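Local coordinates for protein metallo-beta-lactamase (PDB 6K4X) that hydrolyses the beta-lactam ring of antibiotics as a zinc-dependent metallo-beta-lactamase, held here with a sulfanylbenzoic acid inhibitor across its two zinc ions, at residues P112-S116 with V179-Y184; S70-H74 with H150-I155; P11-Y15 with N233-V237; G24-V29 with I212-E217. All coordinates share one frame; numbering follows the deposited sequence. Where two conformers were deposited one is given.

Contact 1: residues P112-S116 with V179-Y184; sequences PQFGS and VSADSY. With D0U (4-azanyl-2-sulfanyl-benzoic acid), chain E.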
loop_
_atom_site.group_PDB
_atom_site.type_symbol
_atom_site.label_atom_id
_atom_site.label_comp_id
_atom_site.label_asym_id
_atom_site.label_seq_id
_atom_site.Cartn_x
_atom_site.Cartn_y
_atom_site.Cartn_z
ATOM N N PRO A 112 -9.043 9.489 11.992
ATOM C CA PRO A 112 -8.415 10.498 12.844
ATOM C C PRO A 112 -8.083 11.806 12.118
ATOM O O PRO A 112 -8.071 12.855 12.753
ATOM C CB PRO A 112 -7.136 9.806 13.317
ATOM C CG PRO A 112 -7.507 8.329 13.324
ATOM C CD PRO A 112 -8.397 8.172 12.112
ATOM N N GLN A 113 -7.812 11.754 10.807
ATOM C CA GLN A 113 -7.521 12.954 10.044
ATOM C C GLN A 113 -8.773 13.681 9.552
ATOM O O GLN A 113 -8.643 14.734 8.913
ATOM C CB GLN A 113 -6.599 12.623 8.872
ATOM C CG GLN A 113 -5.197 12.247 9.299
ATOM C CD GLN A 113 -4.331 11.995 8.092
ATOM O OE1 GLN A 113 -3.835 12.929 7.461
ATOM N NE2 GLN A 113 -4.179 10.743 7.693
ATOM N N PHE A 114 -9.970 13.169 9.812
ATOM C CA PHE A 114 -11.179 13.821 9.339
ATOM C C PHE A 114 -11.211 15.278 9.810
ATOM O O PHE A 114 -11.009 15.587 11.002
ATOM C CB PHE A 114 -12.417 13.101 9.865
ATOM C CG PHE A 114 -13.712 13.649 9.336
ATOM C CD1 PHE A 114 -14.185 13.256 8.092
ATOM C CD2 PHE A 114 -14.460 14.541 10.082
ATOM C CE1 PHE A 114 -15.396 13.739 7.612
ATOM C CE2 PHE A 114 -15.651 15.045 9.579
ATOM C CZ PHE A 114 -16.122 14.639 8.352
ATOM N N GLY A 115 -11.471 16.163 8.850
ATOM C CA GLY A 115 -11.390 17.614 9.047
ATOM C C GLY A 115 -10.220 18.203 8.290
ATOM O O GLY A 115 -10.187 19.422 8.026
ATOM N N SER A 116 -9.248 17.356 7.938
ATOM C CA SER A 116 -7.999 17.815 7.361
ATOM C C SER A 116 -7.667 17.067 6.064
ATOM O O SER A 116 -6.640 17.330 5.450
ATOM C CB SER A 116 -6.864 17.711 8.354
ATOM O OG SER A 116 -6.487 16.356 8.564
ATOM N N VAL A 179 -1.746 9.754 13.039
ATOM C CA VAL A 179 -1.718 11.170 12.603
ATOM C C VAL A 179 -3.166 11.645 12.624
ATOM O O VAL A 179 -4.082 10.875 12.426
ATOM C CB VAL A 179 -1.070 11.305 11.213
ATOM C CG1 VAL A 179 -1.716 10.375 10.213
ATOM C CG2 VAL A 179 -1.048 12.711 10.623
ATOM N N SER A 180 -3.390 12.919 12.922
ATOM C CA SER A 180 -4.769 13.361 13.070
ATOM C C SER A 180 -4.914 14.840 12.756
ATOM O O SER A 180 -3.948 15.579 12.677
ATOM C CB SER A 180 -5.268 13.098 14.458
ATOM O OG SER A 180 -4.729 14.042 15.390
ATOM N N ALA A 181 -6.177 15.247 12.670
ATOM C CA ALA A 181 -6.546 16.654 12.731
ATOM C C ALA A 181 -6.206 17.207 14.121
ATOM O O ALA A 181 -6.116 16.477 15.098
ATOM C CB ALA A 181 -8.027 16.818 12.458
ATOM N N ASP A 182 -6.098 18.534 14.205
ATOM C CA ASP A 182 -5.790 19.225 15.449
ATOM C C ASP A 182 -6.853 18.933 16.517
ATOM O O ASP A 182 -6.541 18.957 17.714
ATOM C CB ASP A 182 -5.673 20.735 15.215
ATOM C CG ASP A 182 -4.373 21.127 14.535
ATOM O OD1 ASP A 182 -3.453 20.293 14.506
ATOM O OD2 ASP A 182 -4.282 22.271 14.038
ATOM N N SER A 183 -8.102 18.692 16.114
ATOM C CA SER A 183 -9.227 18.523 17.034
ATOM C C SER A 183 -9.347 17.100 17.588
ATOM O O SER A 183 -10.285 16.830 18.324
ATOM C CB SER A 183 -10.490 18.923 16.314
ATOM O OG SER A 183 -10.630 18.120 15.149
ATOM N N TYR A 184 -8.447 16.186 17.201
ATOM C CA TYR A 184 -8.604 14.767 17.538
ATOM C C TYR A 184 -7.636 14.327 18.636
ATOM O O TYR A 184 -6.430 14.618 18.564
ATOM C CB TYR A 184 -8.321 13.933 16.301
ATOM C CG TYR A 184 -8.644 12.470 16.410
ATOM C CD1 TYR A 184 -9.900 12.020 16.082
ATOM C CD2 TYR A 184 -7.683 11.545 16.770
ATOM C CE1 TYR A 184 -10.214 10.675 16.131
ATOM C CE2 TYR A 184 -7.970 10.200 16.789
ATOM C CZ TYR A 184 -9.239 9.760 16.475
ATOM O OH TYR A 184 -9.507 8.410 16.503
HETATM O O2 D0U E . 0.237 7.197 4.826
HETATM C C7 D0U E . 0.665 7.789 5.841
HETATM O O1 D0U E . 1.396 7.209 6.695
HETATM C C3 D0U E . 0.317 9.210 6.109
HETATM C C2 D0U E . 1.060 9.846 7.141
HETATM C C4 D0U E . -0.665 9.926 5.402
HETATM S S1 D0U E . -1.599 9.429 4.063
HETATM C C5 D0U E . -0.891 11.263 5.799
HETATM C C6 D0U E . -0.176 11.885 6.825
HETATM N N1 D0U E . -0.404 13.214 7.158
HETATM C C1 D0U E . 0.802 11.178 7.464
#

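Contact 2: residues S70-H74 with H150-I155; sequences STHSH and HTEGGI. With ZN (zinc ion), chain B; D0U (4-azanyl-2-sulfanyl-benzoic acid), chain E.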
loop_
_atom_site.group_PDB
_atom_site.type_symbol
_atom_site.label_atom_id
_atom_site.label_comp_id
_atom_site.label_asym_id
_atom_site.label_seq_id
_atom_site.Cartn_x
_atom_site.Cartn_y
_atom_site.Cartn_z
ATOM N N SER A 70 -6.111 -1.921 -2.864
ATOM C CA SER A 70 -5.933 -0.675 -2.131
ATOM C C SER A 70 -5.368 -0.971 -0.748
ATOM O O SER A 70 -5.940 -1.786 -0.000
ATOM C CB SER A 70 -7.252 0.042 -2.023
ATOM O OG SER A 70 -7.150 1.208 -1.201
ATOM N N THR A 71 -4.298 -0.271 -0.366
ATOM C CA THR A 71 -3.842 -0.273 1.036
ATOM C C THR A 71 -4.834 0.518 1.900
ATOM O O THR A 71 -5.521 -0.039 2.757
ATOM C CB THR A 71 -2.417 0.279 1.191
ATOM O OG1 THR A 71 -2.355 1.574 0.585
ATOM C CG2 THR A 71 -1.366 -0.647 0.612
ATOM N N HIS A 72 -4.917 1.834 1.676
ATOM C CA HIS A 72 -5.906 2.617 2.369
ATOM C C HIS A 72 -6.339 3.814 1.531
ATOM O O HIS A 72 -5.690 4.227 0.572
ATOM C CB HIS A 72 -5.457 3.036 3.781
ATOM C CG HIS A 72 -4.441 4.126 3.823
ATOM N ND1 HIS A 72 -3.100 3.883 3.846
ATOM C CD2 HIS A 72 -4.575 5.476 3.874
ATOM C CE1 HIS A 72 -2.446 5.030 3.935
ATOM N NE2 HIS A 72 -3.329 6.062 3.932
ATOM N N SER A 73 -7.473 4.379 1.956
ATOM C CA SER A 73 -8.282 5.300 1.169
ATOM C C SER A 73 -8.001 6.759 1.524
ATOM O O SER A 73 -8.914 7.491 1.923
ATOM C CB SER A 73 -9.724 4.940 1.381
ATOM O OG SER A 73 -10.030 4.806 2.766
ATOM N N HIS A 74 -6.736 7.174 1.322
ATOM C CA HIS A 74 -6.385 8.595 1.318
ATOM C C HIS A 74 -5.867 8.956 -0.069
ATOM O O HIS A 74 -5.443 8.089 -0.831
ATOM C CB HIS A 74 -5.323 8.932 2.365
ATOM C CG HIS A 74 -5.815 8.760 3.760
ATOM N ND1 HIS A 74 -4.997 8.497 4.818
ATOM C CD2 HIS A 74 -7.064 8.877 4.254
ATOM C CE1 HIS A 74 -5.740 8.430 5.900
ATOM N NE2 HIS A 74 -6.998 8.660 5.590
ATOM N N HIS A 150 -4.676 3.504 11.012
ATOM C CA HIS A 150 -4.574 4.723 10.181
ATOM C C HIS A 150 -5.895 4.980 9.445
ATOM O O HIS A 150 -6.290 6.140 9.274
ATOM C CB HIS A 150 -3.348 4.613 9.294
ATOM C CG HIS A 150 -3.087 5.776 8.415
ATOM N ND1 HIS A 150 -2.395 6.866 8.849
ATOM C CD2 HIS A 150 -3.355 5.983 7.109
ATOM C CE1 HIS A 150 -2.231 7.702 7.823
ATOM N NE2 HIS A 150 -2.857 7.208 6.746
ATOM N N THR A 151 -6.535 3.887 9.019
ATOM C CA THR A 151 -7.899 3.885 8.520
ATOM C C THR A 151 -8.528 2.581 8.983
ATOM O O THR A 151 -7.816 1.605 9.246
ATOM C CB THR A 151 -8.014 3.971 6.980
ATOM O OG1 THR A 151 -7.539 2.747 6.398
ATOM C CG2 THR A 151 -7.352 5.184 6.371
ATOM N N GLU A 152 -9.858 2.533 9.040
ATOM C CA GLU A 152 -10.483 1.313 9.535
ATOM C C GLU A 152 -10.313 0.145 8.560
ATOM O O GLU A 152 -10.213 -1.009 8.992
ATOM C CB GLU A 152 -11.977 1.540 9.762
ATOM C CG GLU A 152 -12.328 2.380 10.971
ATOM C CD GLU A 152 -13.792 2.362 11.365
ATOM O OE1 GLU A 152 -14.578 1.729 10.652
ATOM O OE2 GLU A 152 -14.130 2.972 12.412
ATOM N N GLY A 153 -10.269 0.432 7.251
ATOM C CA GLY A 153 -10.214 -0.647 6.260
ATOM C C GLY A 153 -8.827 -0.886 5.684
ATOM O O GLY A 153 -8.713 -1.517 4.641
ATOM N N GLY A 154 -7.770 -0.472 6.377
ATOM C CA GLY A 154 -6.406 -0.654 5.866
ATOM C C GLY A 154 -6.079 -2.111 5.650
ATOM O O GLY A 154 -6.380 -2.937 6.524
ATOM N N ILE A 155 -5.426 -2.425 4.528
ATOM C CA ILE A 155 -4.987 -3.758 4.213
ATOM C C ILE A 155 -3.518 -3.706 3.825
ATOM O O ILE A 155 -3.094 -2.872 3.011
ATOM C CB ILE A 155 -5.805 -4.387 3.070
ATOM C CG1 ILE A 155 -7.291 -4.517 3.414
ATOM C CG2 ILE A 155 -5.209 -5.727 2.657
ATOM C CD1 ILE A 155 -7.636 -5.561 4.445
HETATM ZN ZN ZN B . -3.037 7.844 4.839
HETATM O O2 D0U E . 0.237 7.197 4.826
HETATM C C7 D0U E . 0.665 7.789 5.841
HETATM O O1 D0U E . 1.396 7.209 6.695
HETATM C C3 D0U E . 0.317 9.210 6.109
HETATM C C2 D0U E . 1.060 9.846 7.141
HETATM C C4 D0U E . -0.665 9.926 5.402
HETATM S S1 D0U E . -1.599 9.429 4.063
HETATM C C5 D0U E . -0.891 11.263 5.799
HETATM C C6 D0U E . -0.176 11.885 6.825
HETATM N N1 D0U E . -0.404 13.214 7.158
HETATM C C1 D0U E . 0.802 11.178 7.464
HETATM O O HOH W 1 -7.994 -1.531 1.872
#

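Contact 3: residues P11-Y15 with N233-V237; sequences PFTIY and NSAYV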
loop_
_atom_site.group_PDB
_atom_site.type_symbol
_atom_site.label_atom_id
_atom_site.label_comp_id
_atom_site.label_asym_id
_atom_site.label_seq_id
_atom_site.Cartn_x
_atom_site.Cartn_y
_atom_site.Cartn_z
ATOM N N PRO A 11 10.254 3.052 -13.770
ATOM C CA PRO A 11 9.910 1.825 -13.049
ATOM C C PRO A 11 11.060 0.817 -13.075
ATOM O O PRO A 11 11.971 0.916 -13.882
ATOM C CB PRO A 11 8.659 1.320 -13.772
ATOM C CG PRO A 11 8.867 1.838 -15.187
ATOM C CD PRO A 11 9.477 3.211 -15.007
ATOM N N PHE A 12 10.987 -0.152 -12.165
ATOM C CA PHE A 12 12.071 -1.091 -12.005
ATOM C C PHE A 12 11.545 -2.358 -11.365
ATOM O O PHE A 12 10.570 -2.359 -10.607
ATOM C CB PHE A 12 13.201 -0.502 -11.150
ATOM C CG PHE A 12 12.820 0.032 -9.790
ATOM C CD1 PHE A 12 12.264 1.286 -9.675
ATOM C CD2 PHE A 12 13.017 -0.711 -8.630
ATOM C CE1 PHE A 12 11.931 1.801 -8.435
ATOM C CE2 PHE A 12 12.683 -0.199 -7.394
ATOM C CZ PHE A 12 12.114 1.047 -7.294
ATOM N N THR A 13 12.221 -3.461 -11.678
ATOM C CA THR A 13 11.856 -4.746 -11.089
ATOM C C THR A 13 12.550 -4.900 -9.744
ATOM O O THR A 13 13.758 -4.707 -9.629
ATOM C CB THR A 13 12.209 -5.904 -12.021
ATOM O OG1 THR A 13 11.452 -5.716 -13.215
ATOM C CG2 THR A 13 11.941 -7.260 -11.402
ATOM N N ILE A 14 11.796 -5.264 -8.713
ATOM C CA ILE A 14 12.346 -5.476 -7.390
ATOM C C ILE A 14 12.774 -6.935 -7.231
ATOM O O ILE A 14 13.873 -7.226 -6.733
ATOM C CB ILE A 14 11.329 -5.039 -6.319
ATOM C CG1 ILE A 14 11.296 -3.506 -6.295
ATOM C CG2 ILE A 14 11.653 -5.608 -4.945
ATOM C CD1 ILE A 14 10.192 -2.890 -5.481
ATOM N N TYR A 15 11.920 -7.889 -7.614
ATOM C CA TYR A 15 12.280 -9.299 -7.527
ATOM C C TYR A 15 11.293 -10.085 -8.378
ATOM O O TYR A 15 10.074 -9.923 -8.223
ATOM C CB TYR A 15 12.209 -9.805 -6.083
ATOM C CG TYR A 15 12.871 -11.149 -5.907
ATOM C CD1 TYR A 15 14.242 -11.223 -5.707
ATOM C CD2 TYR A 15 12.154 -12.330 -5.971
ATOM C CE1 TYR A 15 14.889 -12.442 -5.592
ATOM C CE2 TYR A 15 12.788 -13.558 -5.857
ATOM C CZ TYR A 15 14.159 -13.610 -5.694
ATOM O OH TYR A 15 14.812 -14.811 -5.572
ATOM N N ASN A 233 19.454 -7.273 -6.529
ATOM C CA ASN A 233 18.151 -7.050 -5.876
ATOM C C ASN A 233 18.120 -7.639 -4.467
ATOM O O ASN A 233 17.171 -7.383 -3.726
ATOM C CB ASN A 233 16.966 -7.521 -6.726
ATOM C CG ASN A 233 16.879 -9.012 -6.988
ATOM O OD1 ASN A 233 17.451 -9.834 -6.272
ATOM N ND2 ASN A 233 16.133 -9.375 -8.025
ATOM N N SER A 234 19.196 -8.268 -4.013
ATOM C CA SER A 234 19.335 -8.539 -2.612
ATOM C C SER A 234 19.283 -7.240 -1.786
ATOM O O SER A 234 19.014 -7.323 -0.609
ATOM C CB SER A 234 20.610 -9.277 -2.337
ATOM O OG SER A 234 21.733 -8.594 -2.862
ATOM N N ALA A 235 19.586 -6.091 -2.393
ATOM C CA ALA A 235 19.517 -4.825 -1.626
ATOM C C ALA A 235 18.101 -4.562 -1.099
ATOM O O ALA A 235 17.969 -3.789 -0.122
ATOM C CB ALA A 235 19.976 -3.686 -2.460
ATOM N N TYR A 236 17.059 -5.132 -1.745
ATOM C CA TYR A 236 15.679 -4.917 -1.307
ATOM C C TYR A 236 15.282 -5.881 -0.198
ATOM O O TYR A 236 14.231 -5.665 0.427
ATOM C CB TYR A 236 14.684 -5.015 -2.463
ATOM C CG TYR A 236 14.984 -4.057 -3.578
ATOM C CD1 TYR A 236 14.809 -2.695 -3.407
ATOM C CD2 TYR A 236 15.428 -4.510 -4.801
ATOM C CE1 TYR A 236 15.090 -1.802 -4.420
ATOM C CE2 TYR A 236 15.731 -3.631 -5.808
ATOM C CZ TYR A 236 15.553 -2.281 -5.629
ATOM O OH TYR A 236 15.836 -1.415 -6.638
ATOM N N VAL A 237 16.085 -6.926 0.011
ATOM C CA VAL A 237 15.793 -7.984 0.900
ATOM C C VAL A 237 16.277 -7.593 2.285
ATOM O O VAL A 237 17.441 -7.233 2.468
ATOM C CB VAL A 237 16.444 -9.295 0.429
ATOM C CG1 VAL A 237 16.303 -10.392 1.464
ATOM C CG2 VAL A 237 15.882 -9.741 -0.906
HETATM O O HOH W 2 15.922 -2.885 -9.081
HETATM O O HOH W 3 15.374 -7.100 -9.864
HETATM O O HOH W 4 15.064 -8.282 -4.494
#

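Contact 4: residues G24-V29 with I212-E217; sequences GGISAV and IAAHPE. With ZN (zinc ion), chain C; D0U (4-azanyl-2-sulfanyl-benzoic acid), chain E.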
loop_
_atom_site.group_PDB
_atom_site.type_symbol
_atom_site.label_atom_id
_atom_site.label_comp_id
_atom_site.label_asym_id
_atom_site.label_seq_id
_atom_site.Cartn_x
_atom_site.Cartn_y
_atom_site.Cartn_z
ATOM N N GLY A 24 7.687 9.019 -7.621
ATOM C CA GLY A 24 8.868 9.238 -6.804
ATOM C C GLY A 24 8.561 9.179 -5.322
ATOM O O GLY A 24 9.453 8.873 -4.523
ATOM N N GLY A 25 7.323 9.479 -4.944
ATOM C CA GLY A 25 6.975 9.624 -3.552
ATOM C C GLY A 25 5.956 8.635 -3.032
ATOM O O GLY A 25 5.762 8.583 -1.815
ATOM N N ILE A 26 5.257 7.894 -3.909
ATOM C CA ILE A 26 4.222 6.961 -3.433
ATOM C C ILE A 26 4.406 5.632 -4.146
ATOM O O ILE A 26 4.497 5.601 -5.380
ATOM C CB ILE A 26 2.789 7.479 -3.647
ATOM C CG1 ILE A 26 2.534 8.807 -2.927
ATOM C CG2 ILE A 26 1.786 6.429 -3.224
ATOM C CD1 ILE A 26 2.476 8.697 -1.421
ATOM N N SER A 27 4.422 4.528 -3.386
ATOM C CA SER A 27 4.588 3.243 -3.979
ATOM C C SER A 27 3.337 2.807 -4.739
ATOM O O SER A 27 2.218 3.001 -4.306
ATOM C CB SER A 27 4.895 2.211 -2.941
ATOM O OG SER A 27 6.122 2.502 -2.302
ATOM N N ALA A 28 3.584 2.115 -5.851
ATOM C CA ALA A 28 2.605 1.288 -6.512
ATOM C C ALA A 28 3.383 0.116 -7.094
ATOM O O ALA A 28 4.533 0.275 -7.516
ATOM C CB ALA A 28 1.819 2.032 -7.576
ATOM N N VAL A 29 2.779 -1.068 -7.067
ATOM C CA VAL A 29 3.465 -2.259 -7.503
ATOM C C VAL A 29 2.611 -2.987 -8.526
ATOM O O VAL A 29 1.411 -3.192 -8.316
ATOM C CB VAL A 29 3.815 -3.165 -6.312
ATOM C CG1 VAL A 29 4.080 -4.602 -6.731
ATOM C CG2 VAL A 29 5.007 -2.608 -5.560
ATOM N N ILE A 212 7.772 -3.433 0.815
ATOM C CA ILE A 212 7.564 -2.242 0.040
ATOM C C ILE A 212 6.522 -1.432 0.793
ATOM O O ILE A 212 5.368 -1.846 0.880
ATOM C CB ILE A 212 7.100 -2.565 -1.389
ATOM C CG1 ILE A 212 8.132 -3.436 -2.105
ATOM C CG2 ILE A 212 6.812 -1.291 -2.149
ATOM C CD1 ILE A 212 7.580 -4.362 -3.157
ATOM N N ALA A 213 6.932 -0.327 1.411
ATOM C CA ALA A 213 6.012 0.483 2.210
ATOM C C ALA A 213 5.252 1.455 1.316
ATOM O O ALA A 213 5.807 1.973 0.355
ATOM C CB ALA A 213 6.761 1.219 3.281
ATOM N N ALA A 214 3.990 1.713 1.661
ATOM C CA ALA A 214 3.140 2.572 0.855
ATOM C C ALA A 214 3.805 3.939 0.619
ATOM O O ALA A 214 3.769 4.480 -0.495
ATOM C CB ALA A 214 1.785 2.700 1.508
ATOM N N HIS A 215 4.393 4.525 1.666
ATOM C CA HIS A 215 5.384 5.588 1.516
ATOM C C HIS A 215 6.754 4.938 1.411
ATOM O O HIS A 215 7.252 4.375 2.385
ATOM C CB HIS A 215 5.330 6.568 2.700
ATOM C CG HIS A 215 4.106 7.423 2.669
ATOM N ND1 HIS A 215 4.027 8.578 1.900
ATOM C CD2 HIS A 215 2.878 7.261 3.215
ATOM C CE1 HIS A 215 2.816 9.081 1.991
ATOM N NE2 HIS A 215 2.081 8.304 2.799
ATOM N N PRO A 216 7.380 4.935 0.221
ATOM C CA PRO A 216 8.502 4.026 -0.009
ATOM C C PRO A 216 9.715 4.256 0.896
ATOM O O PRO A 216 10.451 3.321 1.232
ATOM C CB PRO A 216 8.831 4.221 -1.499
ATOM C CG PRO A 216 8.216 5.554 -1.856
ATOM C CD PRO A 216 6.976 5.662 -0.993
ATOM N N GLU A 217 9.896 5.494 1.321
ATOM C CA GLU A 217 11.030 5.835 2.180
ATOM C C GLU A 217 10.889 5.210 3.574
ATOM O O GLU A 217 11.883 5.138 4.311
ATOM C CB GLU A 217 11.224 7.349 2.263
ATOM C CG GLU A 217 10.208 8.082 3.103
ATOM C CD GLU A 217 8.816 8.254 2.557
ATOM O OE1 GLU A 217 8.591 7.980 1.342
ATOM O OE2 GLU A 217 7.964 8.655 3.404
HETATM ZN ZN ZN C . 0.039 8.253 2.827
HETATM O O2 D0U E . 0.237 7.197 4.826
HETATM C C7 D0U E . 0.665 7.789 5.841
HETATM O O1 D0U E . 1.396 7.209 6.695
HETATM C C3 D0U E . 0.317 9.210 6.109
HETATM C C2 D0U E . 1.060 9.846 7.141
HETATM C C4 D0U E . -0.665 9.926 5.402
HETATM S S1 D0U E . -1.599 9.429 4.063
HETATM C C5 D0U E . -0.891 11.263 5.799
HETATM C C6 D0U E . -0.176 11.885 6.825
HETATM N N1 D0U E . -0.404 13.214 7.158
HETATM C C1 D0U E . 0.802 11.178 7.464
HETATM O O HOH W 5 6.310 9.524 0.602
#

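Contact 1: residues P112-S116 with V179-Y184
Gln113 and Val179 belong to the inhibitor pocket of the active site and stand on two loops that meet at its rim. Their side chains cross at a slant. Gln113 NE2 packs against Val179 CG1 at 3.5 Å. The Gln113 side chain is extended beyond CG (chi2 -177°), and this carries its amide to the bound 4-azanyl-2-sulfanyl-benzoic acid. Its OE1 lies 3.5 Å from the inhibitor amino nitrogen N1. Val179 uses its two methyls differently. CG1 touches the amide, while CG2 comes within 3.6 Å of the same inhibitor N1.

One backbone bond joins the loops. Ala181 N donates to Pro112 O at 3.1 Å, with 163° at the hydrogen. Ala181 CB points across the contact and rests 3.5 Å from Phe114 O. Further along, Pro112 lies over one face of the Tyr184 ring. Its CA sits 3.7 Å from the centroid of the Tyr184 ring and 9° off the normal, a CH-pi contact. Pro112 CB adds packing against Tyr184 CE2.

Each loop is shaped by its own turn. Gln113 to Ser116 form a type II turn, with Gly115 at a positive phi. Ala181 to Tyr184 form a type I turn. Ala181 O accepts from Ser180 OG and Tyr184 N, which approach opposite faces of its plane.

The first loop lies between helix 99-104 and strand 126-129. The second runs from strand 166-173 to helix 190-205, whose Val192 touches both Pro112 and Tyr184.

Contact 2: residues S70-H74 with H150-I155
Thr71 O is gripped by two groups from 150-155. Ile155 N donates to Thr71 O at 3.0 Å, with 159° at the hydrogen. Gly154 CA adds a CA-H...O contact to Thr71 O at 3.3 Å. Beyond this backbone link the two loops meet at a zinc ion. His72 NE2 binds the zinc at 2.0 Å and His150 NE2 does the same from the other loop. His74 uses ND1 instead, at 2.1 Å from the metal. The inhibitor sulfur S1 completes the set of four at 2.3 Å from the zinc. This is the three-histidine zinc site of the metallo-beta-lactamase fold. His72 and His74 come from its HxHxDH motif, which runs on to Asp76 and His77 of the second zinc site. With CG anti to its backbone N (chi1 -179°), His150 extends toward the metal, and its edge turns toward the face of the His72 ring, offset, with the planes at 75°. The far nitrogens are held by a second shell. Asp174 bonds His72 ND1, Asp111 bonds His74 NE2, and Thr177 O bonds His150 ND1. Thr151 packs beside the rings, its CG2 lying 3.6 Å from His74 NE2. Its OG1 touches His72 CB and is hydrogen-bonded to Asn98.

Contact 3: residues P11-Y15 with N233-V237
Ile14 and Tyr236 cross at about a right angle. Ile14 holds CG2 anti to its backbone N and CG1 beside it (chi1 -74°). CG2 thereby comes within 3.9 Å of Tyr236 CG, and CG1 lies over one face of the tyrosine ring. At the far end of that ring, Tyr236 OH lies 3.5 Å from Phe12 CE2, where the two aromatic side chains pass at a slant. Asn233 has CG between its backbone N and carbonyl carbon (chi1 65°). This brings the amide beside Tyr15, with the ring and amide planes 46° apart. Asn233 ND2 lies 3.5 Å from Tyr15 CD1 and is hydrogen-bonded to Glu163. Tyr15 OH bonds Lys166 O. Asn233 CB also lies 3.1 Å from Ile14 O.

Waters supply the clear polar links. One donates to Thr13 O at 2.9 Å and also bonds Tyr236 OH. Another donates to Thr13 O and accepts from Asn233 ND2 at 3.0 Å. The 3-10 turn 233-236, which joins helix 221-231 to helix 241-260, is thus packed against an outermost strand of the seven-stranded sheet. At this point the strand makes a classic beta bulge, with Ile14 and Tyr15 both facing Thr18.

Contact 4: residues G24-V29 with I212-E217
Ile26 and His215 lie side by side and point the same way. Ile26 CD1 reaches the imidazole at His215 CE1, 3.5 Å away. Val29 and Ile212 meet at a slant, with Val29 CG2 and Ile212 CD1 3.9 Å apart. Between these two pairs Ser27 faces directly into 212-217. Its OG stands beside the backbone N and anti to the carbonyl carbon (chi1 -63°), and from there it donates to Ala213 O at 2.7 Å. Ser27 N donates to the next carbonyl, Ala214 O, at 3.0 Å, with 167° at the hydrogen. The serine therefore holds two successive carbonyls, just where strand 210-213 ends. Pro216 packs on the serine, with Pro216 CB 3.3 Å from Ser27 OG and Pro216 CD against Gly25 O.

The His215 ring has a different partner at each nitrogen. NE2 binds the second zinc ion at 2.0 Å. Asp76 and His77 complete the protein ligands of this site, and the inhibitor adds O2 and S1, the sulfur bridging to the other zinc. A water lies in the ring plane, beside ND1, and accepts from His215 ND1 at 2.8 Å. That water donates to Gly25 O at 2.7 Å and to Glu217 OE1. ND1 uses its N-H on the water, consistent with NE2 offering its lone pair to the metal; the two bonds probably fix the ring's rotation.

From the N terminus, contact 3 opens first, at strand 12-15, and closes the longest loop at 233-237, before the C-terminal helix. Contact 4 is nested inside it and ties the loop before strand 29-31 to the end of strand 210-213. The two touch through Ile14 and Ile212. Contacts 1 and 2 lie within the loop closed by contact 4. Contact 2 joins the loop after strand 65-69 to the loop before strand 155-163. Contact 1 joins the loop before strand 126-129 to the loop before helix 190-205. Their segments alternate, so the two cross, and they touch where Gln113 meets His74 and His150. Contacts 1, 2 and 4 converge on the inhibitor; contact 3 lies away from it.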